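Local coordinates for protein DNA polymerase (Bacillus phage phi29, PDB 2PY5) that copies the viral genome by protein-primed, strand-displacing DNA synthesis with high processivity and fidelity and proofreads the product with a 3'-5' exonuclease, at residues R187-A190 with G191-S194; I378-L381 with A382-M385. The protein carries 2 engineered substitutions. One frame throughout, in Å; residues are numbered along the deposited sequence.

Interaction 1 (R187-A190 with G191-S194); sequences RMTA and GSDS. With nucleotides of chain C.
Thr189 OG1 accepts a hydrogen bond from the backbone N of Ser192 at 2.9 Å, which makes Thr189 the N-cap of helix 190-202. Thr189 OG1 in turn donates to OP2 of DC4 of chain C, 2.5 Å away. With chi1 at 70°, OG1 sits between its own backbone N and carbonyl carbon, a rotamer that holds it over the first turn while CG2 packs alongside the same phosphate. Ser192 forms the second link to the single strand: its OG donates to OP1 of DA3 of chain C, 2.7 Å away, so consecutive phosphates are held by the cap residue and by a residue of the first helical turn. The partial positive charge expected at this helix start would favour phosphate here.

Ser192 OG is itself positioned by Arg187, whose NE donates to it over 2.7 Å at the edge of the guanidinium and only 11° out of its plane; NH2 adds a weak bond to the same oxygen. A bend at chi3 (73°) brings NE onto the hydroxyl, with NH2 close enough for the weaker second bond. Met188 makes no contact with the helix start; its SD rests against C5' of DA3 of chain C.

Behind this polar face the helix begins regularly, with Asp193 N bonded to Thr189 O and Ser194 N to Ala190 O. Asp193 ties the helix back to the residues just before the cap: its carboxylate forms a salt bridge through OD2 with Lys125, which also bonds to the carbonyl of Arg187. The remaining carboxylate oxygen, Asp193 OD1, takes the amide N-H of Arg187, with 2.9 Å between OD1 and Arg187 N, on its syn lone pair.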
ATOM      1  N   ARG F 187       6.792  12.086 -11.347  1.00 31.97           N
ATOM      2  CA  ARG F 187       7.880  11.234 -10.841  1.00 32.17           C
ATOM      3  C   ARG F 187       7.512   9.760 -10.915  1.00 32.52           C
ATOM      4  O   ARG F 187       6.419   9.392 -11.340  1.00 31.96           O
ATOM      5  CB  ARG F 187       8.258  11.684  -9.436  1.00 29.70           C
ATOM      6  CG  ARG F 187       8.870  13.081  -9.479  1.00 34.67           C
ATOM      7  CD  ARG F 187       9.046  13.652  -8.147  1.00 38.29           C
ATOM      8  NE  ARG F 187      10.143  12.977  -7.470  1.00 38.15           N
ATOM      9  CZ  ARG F 187      11.425  13.331  -7.544  1.00 42.88           C
ATOM     10  NH1 ARG F 187      11.811  14.401  -8.239  1.00 44.03           N
ATOM     11  NH2 ARG F 187      12.329  12.614  -6.885  1.00 42.61           N
ATOM     12  N   MET F 188       8.443   8.889 -10.544  1.00 30.24           N
ATOM     13  CA  MET F 188       8.256   7.477 -10.760  1.00 32.54           C
ATOM     14  C   MET F 188       7.098   6.871  -9.982  1.00 29.99           C
ATOM     15  O   MET F 188       6.480   5.915 -10.454  1.00 31.84           O
ATOM     16  CB  MET F 188       9.546   6.712 -10.441  1.00 34.96           C
ATOM     17  CG  MET F 188       9.535   5.292 -10.912  1.00 36.44           C
ATOM     18  SD  MET F 188      11.067   4.415 -10.531  1.00 38.28           S
ATOM     19  CE  MET F 188      12.227   5.616 -11.189  1.00 36.49           C
ATOM     20  N   THR F 189       6.838   7.407  -8.796  1.00 29.30           N
ATOM     21  CA  THR F 189       5.846   6.825  -7.899  1.00 28.75           C
ATOM     22  C   THR F 189       4.991   7.897  -7.241  1.00 25.85           C
ATOM     23  O   THR F 189       5.432   9.046  -7.096  1.00 27.02           O
ATOM     24  CB  THR F 189       6.547   6.061  -6.776  1.00 29.26           C
ATOM     25  OG1 THR F 189       7.192   6.980  -5.911  1.00 30.43           O
ATOM     26  CG2 THR F 189       7.591   5.064  -7.344  1.00 29.22           C
ATOM     27  N   ALA F 190       3.824   7.487  -6.748  1.00 27.85           N
ATOM     28  CA  ALA F 190       2.954   8.364  -5.949  1.00 28.51           C
ATOM     29  C   ALA F 190       3.685   8.951  -4.747  1.00 31.53           C
ATOM     30  O   ALA F 190       3.556  10.149  -4.447  1.00 30.12           O
ATOM     31  CB  ALA F 190       1.692   7.612  -5.517  1.00 30.35           C
ATOM     32  N   GLY F 191       4.476   8.139  -4.034  1.00 27.82           N
ATOM     33  CA  GLY F 191       5.194   8.657  -2.882  1.00 29.07           C
ATOM     34  C   GLY F 191       6.249   9.696  -3.254  1.00 27.03           C
ATOM     35  O   GLY F 191       6.477  10.657  -2.507  1.00 28.78           O
ATOM     36  N   SER F 192       6.928   9.472  -4.370  1.00 27.85           N
ATOM     37  CA  SER F 192       7.941  10.397  -4.848  1.00 28.05           C
ATOM     38  C   SER F 192       7.263  11.720  -5.190  1.00 28.43           C
ATOM     39  O   SER F 192       7.803  12.780  -4.878  1.00 28.14           O
ATOM     40  CB  SER F 192       8.654   9.809  -6.054  1.00 29.62           C
ATOM     41  OG  SER F 192       9.787  10.557  -6.409  1.00 35.73           O
ATOM     42  N   ASP F 193       6.072  11.654  -5.771  1.00 28.79           N
ATOM     43  CA  ASP F 193       5.314  12.877  -6.110  1.00 27.23           C
ATOM     44  C   ASP F 193       4.955  13.624  -4.820  1.00 27.47           C
ATOM     45  O   ASP F 193       5.093  14.869  -4.728  1.00 28.21           O
ATOM     46  CB  ASP F 193       4.022  12.579  -6.884  1.00 27.84           C
ATOM     47  CG  ASP F 193       4.250  12.122  -8.300  1.00 27.45           C
ATOM     48  OD1 ASP F 193       5.169  12.619  -8.949  1.00 28.91           O
ATOM     49  OD2 ASP F 193       3.448  11.287  -8.786  1.00 30.57           O
ATOM     50  N   SER F 194       4.490  12.882  -3.833  1.00 27.27           N
ATOM     51  CA  SER F 194       4.089  13.480  -2.552  0.50 26.98           C
ATOM     52  C   SER F 194       5.259  14.186  -1.893  1.00 28.51           C
ATOM     53  O   SER F 194       5.149  15.325  -1.427  1.00 28.27           O
ATOM     54  CB  SER F 194       3.521  12.439  -1.592  0.50 28.34           C
ATOM     55  OG  SER F 194       2.195  12.110  -1.918  0.50 24.64           O
TER
ATOM     56  P    DC C   4       8.876   4.901  -3.813  1.00 24.54           P
ATOM     57  OP1  DC C   4       7.566   4.217  -3.785  1.00 22.99           O
ATOM     58  OP2  DC C   4       9.009   6.295  -4.334  1.00 22.53           O
ATOM     59  O5'  DC C   4       9.561   4.928  -2.380  1.00 26.48           O
ATOM     60  C5'  DC C   4       9.529   3.766  -1.589  1.00 23.52           C
ATOM     61  C4'  DC C   4       9.153   4.149  -0.169  1.00 22.81           C
ATOM     62  O4'  DC C   4       7.809   4.702  -0.125  1.00 24.28           O
ATOM     63  C3'  DC C   4       9.106   2.956   0.767  1.00 23.52           C
ATOM     64  O3'  DC C   4      10.401   2.705   1.244  1.00 24.39           O
ATOM     65  C2'  DC C   4       8.173   3.440   1.852  1.00 25.41           C
ATOM     66  C1'  DC C   4       7.164   4.234   1.044  1.00 26.94           C
ATOM     67  N1   DC C   4       5.964   3.431   0.695  1.00 27.60           N
ATOM     68  C2   DC C   4       5.071   3.100   1.730  1.00 28.03           C
ATOM     69  O2   DC C   4       5.310   3.456   2.900  1.00 29.91           O
ATOM     70  N3   DC C   4       3.962   2.379   1.441  1.00 31.06           N
ATOM     71  C4   DC C   4       3.724   2.006   0.186  1.00 31.39           C
ATOM     72  N4   DC C   4       2.605   1.301  -0.039  1.00 34.40           N
ATOM     73  C5   DC C   4       4.610   2.336  -0.880  1.00 29.04           C
ATOM     74  C6   DC C   4       5.710   3.040  -0.594  1.00 27.72           C
ATOM     75  P    DA C   3      12.617   8.138  -6.730  1.00 26.22           P
ATOM     76  OP1  DA C   3      11.452   8.698  -7.443  1.00 28.05           O
ATOM     77  OP2  DA C   3      13.316   8.849  -5.610  1.00 28.28           O
ATOM     78  O5'  DA C   3      12.241   6.686  -6.187  1.00 25.87           O
ATOM     79  C5'  DA C   3      11.337   5.915  -6.926  1.00 27.29           C
ATOM     80  C4'  DA C   3      11.410   4.490  -6.415  1.00 25.33           C
ATOM     81  O4'  DA C   3      12.726   3.972  -6.687  1.00 27.36           O
ATOM     82  C3'  DA C   3      11.223   4.316  -4.916  1.00 25.07           C
ATOM     83  O3'  DA C   3       9.874   3.967  -4.651  1.00 25.21           O
ATOM     84  C2'  DA C   3      12.137   3.135  -4.566  1.00 26.59           C
ATOM     85  C1'  DA C   3      13.207   3.123  -5.649  1.00 30.32           C
ATOM     86  N9   DA C   3      14.508   3.721  -5.343  1.00 30.97           N
ATOM     87  C8   DA C   3      14.735   4.956  -4.774  1.00 32.62           C
ATOM     88  N7   DA C   3      16.009   5.275  -4.669  1.00 31.41           N
ATOM     89  C5   DA C   3      16.659   4.179  -5.215  1.00 31.47           C
ATOM     90  C6   DA C   3      18.022   3.873  -5.404  1.00 32.32           C
ATOM     91  N6   DA C   3      19.015   4.695  -5.044  1.00 33.35           N
ATOM     92  N1   DA C   3      18.329   2.687  -5.987  1.00 34.52           N
ATOM     93  C2   DA C   3      17.334   1.863  -6.347  1.00 33.63           C
ATOM     94  N3   DA C   3      16.017   2.041  -6.215  1.00 32.34           N
ATOM     95  C4   DA C   3      15.747   3.224  -5.645  1.00 31.72           C
TER

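Interaction 2 (I378-L381 with A382-M385); sequences IKQL and AKLM
Lys383 NZ donates to Gln380 OE1 at 3.1 Å, from a position three residues, a little under one turn, further along helix 376-387. The two side chains run side by side in the same direction, and the ammonium nitrogen lies near the amide plane, tilted 18° from it. The lysine gets there by bending at chi3 (65°), while the glutamine folds back at chi2 (-39°). A water bridges the pair: it accepts from Gln380 NE2 at 2.9 Å and, more weakly, from Lys383 NZ. Gln380 NE2 also bonds to the carbonyl of Gly376, so both ends of the amide are engaged and its rotation is fixed.

The aliphatic part of Lys383 lies along the backbone, with CG 3.4 Å from Lys379 O, the carbonyl that also accepts the Lys383 amide. Lys379 itself is almost fully extended, and its NZ lies 6.5 Å from Lys383 NZ, two ammonium groups that would suit the phosphates of an incoming nucleotide.

Leucines mark another side. Leu381 and Leu384 meet through their CD2 methyls at 4.3 Å, and both pack on Gln180 of helix 160-182. Ala382 and Met385 instead lie against Trp367 of helix 361-373, and the backbone bonds from Ala382 N to Ile378 O and from Met385 N to Leu381 O keep this turn regular.

Lys379 stabilises the incoming nucleotide, Lys383 contacts a bound nucleotide in another complex of this polymerase, and Leu384 probably positions the templating base: a helix lining the nucleotide-binding site of a family B DNA polymerase.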
ATOM      1  N   ILE F 378      -9.040  14.412 -10.532  1.00 28.91           N
ATOM      2  CA  ILE F 378      -8.224  15.350  -9.765  1.00 28.97           C
ATOM      3  C   ILE F 378      -8.435  15.171  -8.248  1.00 29.97           C
ATOM      4  O   ILE F 378      -7.492  15.323  -7.450  1.00 31.73           O
ATOM      5  CB  ILE F 378      -8.459  16.800 -10.214  1.00 30.74           C
ATOM      6  CG1 ILE F 378      -7.859  16.982 -11.610  1.00 32.29           C
ATOM      7  CG2 ILE F 378      -7.839  17.782  -9.236  1.00 35.45           C
ATOM      8  CD1 ILE F 378      -8.184  18.311 -12.232  1.00 33.44           C
ATOM      9  N   LYS F 379      -9.666  14.832  -7.857  1.00 29.63           N
ATOM     10  CA  LYS F 379      -9.941  14.547  -6.449  1.00 29.92           C
ATOM     11  C   LYS F 379      -9.123  13.344  -5.993  1.00 31.18           C
ATOM     12  O   LYS F 379      -8.535  13.372  -4.924  1.00 31.47           O
ATOM     13  CB  LYS F 379     -11.418  14.270  -6.206  1.00 30.76           C
ATOM     14  CG  LYS F 379     -11.747  14.039  -4.734  1.00 34.01           C
ATOM     15  CD  LYS F 379     -13.219  13.849  -4.521  1.00 35.23           C
ATOM     16  CE  LYS F 379     -13.568  13.847  -3.055  1.00 39.06           C
ATOM     17  NZ  LYS F 379     -15.035  13.975  -2.855  1.00 40.79           N
ATOM     18  N   GLN F 380      -9.079  12.292  -6.813  1.00 30.80           N
ATOM     19  CA  GLN F 380      -8.318  11.091  -6.447  1.00 30.46           C
ATOM     20  C   GLN F 380      -6.843  11.402  -6.313  1.00 31.38           C
ATOM     21  O   GLN F 380      -6.144  10.810  -5.490  1.00 31.66           O
ATOM     22  CB  GLN F 380      -8.470   9.973  -7.501  1.00 29.82           C
ATOM     23  CG  GLN F 380      -9.884   9.561  -7.805  1.00 31.52           C
ATOM     24  CD  GLN F 380     -10.764   9.510  -6.584  1.00 32.20           C
ATOM     25  OE1 GLN F 380     -10.463   8.811  -5.617  1.00 34.28           O
ATOM     26  NE2 GLN F 380     -11.864  10.257  -6.618  1.00 33.61           N
ATOM     27  N   LEU F 381      -6.345  12.285  -7.172  1.00 32.16           N
ATOM     28  CA  LEU F 381      -4.943  12.628  -7.145  1.00 31.52           C
ATOM     29  C   LEU F 381      -4.607  13.438  -5.901  1.00 31.59           C
ATOM     30  O   LEU F 381      -3.532  13.275  -5.341  1.00 31.38           O
ATOM     31  CB  LEU F 381      -4.538  13.375  -8.403  1.00 32.97           C
ATOM     32  CG  LEU F 381      -4.574  12.531  -9.669  1.00 32.14           C
ATOM     33  CD1 LEU F 381      -4.329  13.456 -10.853  1.00 33.56           C
ATOM     34  CD2 LEU F 381      -3.562  11.384  -9.636  1.00 32.17           C
ATOM     35  N   ALA F 382      -5.535  14.287  -5.465  1.00 29.65           N
ATOM     36  CA  ALA F 382      -5.341  15.043  -4.216  1.00 30.83           C
ATOM     37  C   ALA F 382      -5.273  14.100  -3.019  1.00 31.92           C
ATOM     38  O   ALA F 382      -4.440  14.262  -2.131  1.00 33.13           O
ATOM     39  CB  ALA F 382      -6.451  16.071  -4.041  1.00 32.23           C
ATOM     40  N   LYS F 383      -6.147  13.100  -2.998  1.00 31.56           N
ATOM     41  CA  LYS F 383      -6.116  12.071  -1.966  1.00 31.90           C
ATOM     42  C   LYS F 383      -4.789  11.329  -2.000  1.00 32.49           C
ATOM     43  O   LYS F 383      -4.172  11.058  -0.973  1.00 30.90           O
ATOM     44  CB  LYS F 383      -7.276  11.106  -2.169  1.00 30.50           C
ATOM     45  CG  LYS F 383      -8.633  11.767  -1.951  1.00 33.28           C
ATOM     46  CD  LYS F 383      -9.767  10.962  -2.538  1.00 38.04           C
ATOM     47  CE  LYS F 383      -9.946   9.639  -1.862  1.00 40.89           C
ATOM     48  NZ  LYS F 383     -11.058   8.877  -2.527  1.00 44.50           N
ATOM     49  N   LEU F 384      -4.340  11.003  -3.207  1.00 31.99           N
ATOM     50  CA  LEU F 384      -3.083  10.314  -3.368  1.00 31.13           C
ATOM     51  C   LEU F 384      -1.914  11.141  -2.829  1.00 32.50           C
ATOM     52  O   LEU F 384      -1.038  10.619  -2.141  1.00 32.89           O
ATOM     53  CB  LEU F 384      -2.877   9.952  -4.847  1.00 34.33           C
ATOM     54  CG  LEU F 384      -1.863   8.886  -5.197  1.00 35.17           C
ATOM     55  CD1 LEU F 384      -2.137   7.539  -4.515  1.00 31.83           C
ATOM     56  CD2 LEU F 384      -1.876   8.726  -6.713  1.00 34.65           C
ATOM     57  N   MET F 385      -1.915  12.445  -3.089  1.00 30.54           N
ATOM     58  CA  MET F 385      -0.854  13.310  -2.570  1.00 31.21           C
ATOM     59  C   MET F 385      -0.852  13.340  -1.031  1.00 32.23           C
ATOM     60  O   MET F 385       0.188  13.248  -0.391  1.00 33.83           O
ATOM     61  CB  MET F 385      -1.000  14.728  -3.119  1.00 31.80           C
ATOM     62  CG  MET F 385      -0.609  14.863  -4.587  1.00 32.35           C
ATOM     63  SD  MET F 385       1.144  14.648  -4.875  1.00 33.39           S
ATOM     64  CE  MET F 385       1.829  16.178  -4.218  1.00 34.62           C
TER
HETATM   65  O   HOH W   1     -13.652   9.982  -4.297  1.00 46.29           O

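From the N terminus, the chain leaves helix 160-182 and reaches interaction 1 at the start of helix 190-202, where the exonuclease region gives way to the DNA-binding segment that follows it. Interaction 2 comes much later, within helix 376-387 of the polymerization region. Each is local and closes no long loop; they stand in series, neither nesting nor crossing. In space their centres are 12 Å apart and they touch: Ser194 OG probably bonds to Met385 O at 2.8 Å, and Ala190 CB packs on Leu384 CG. The junction thus joins the helix whose start holds single-stranded DNA to the one that lines the nucleotide site.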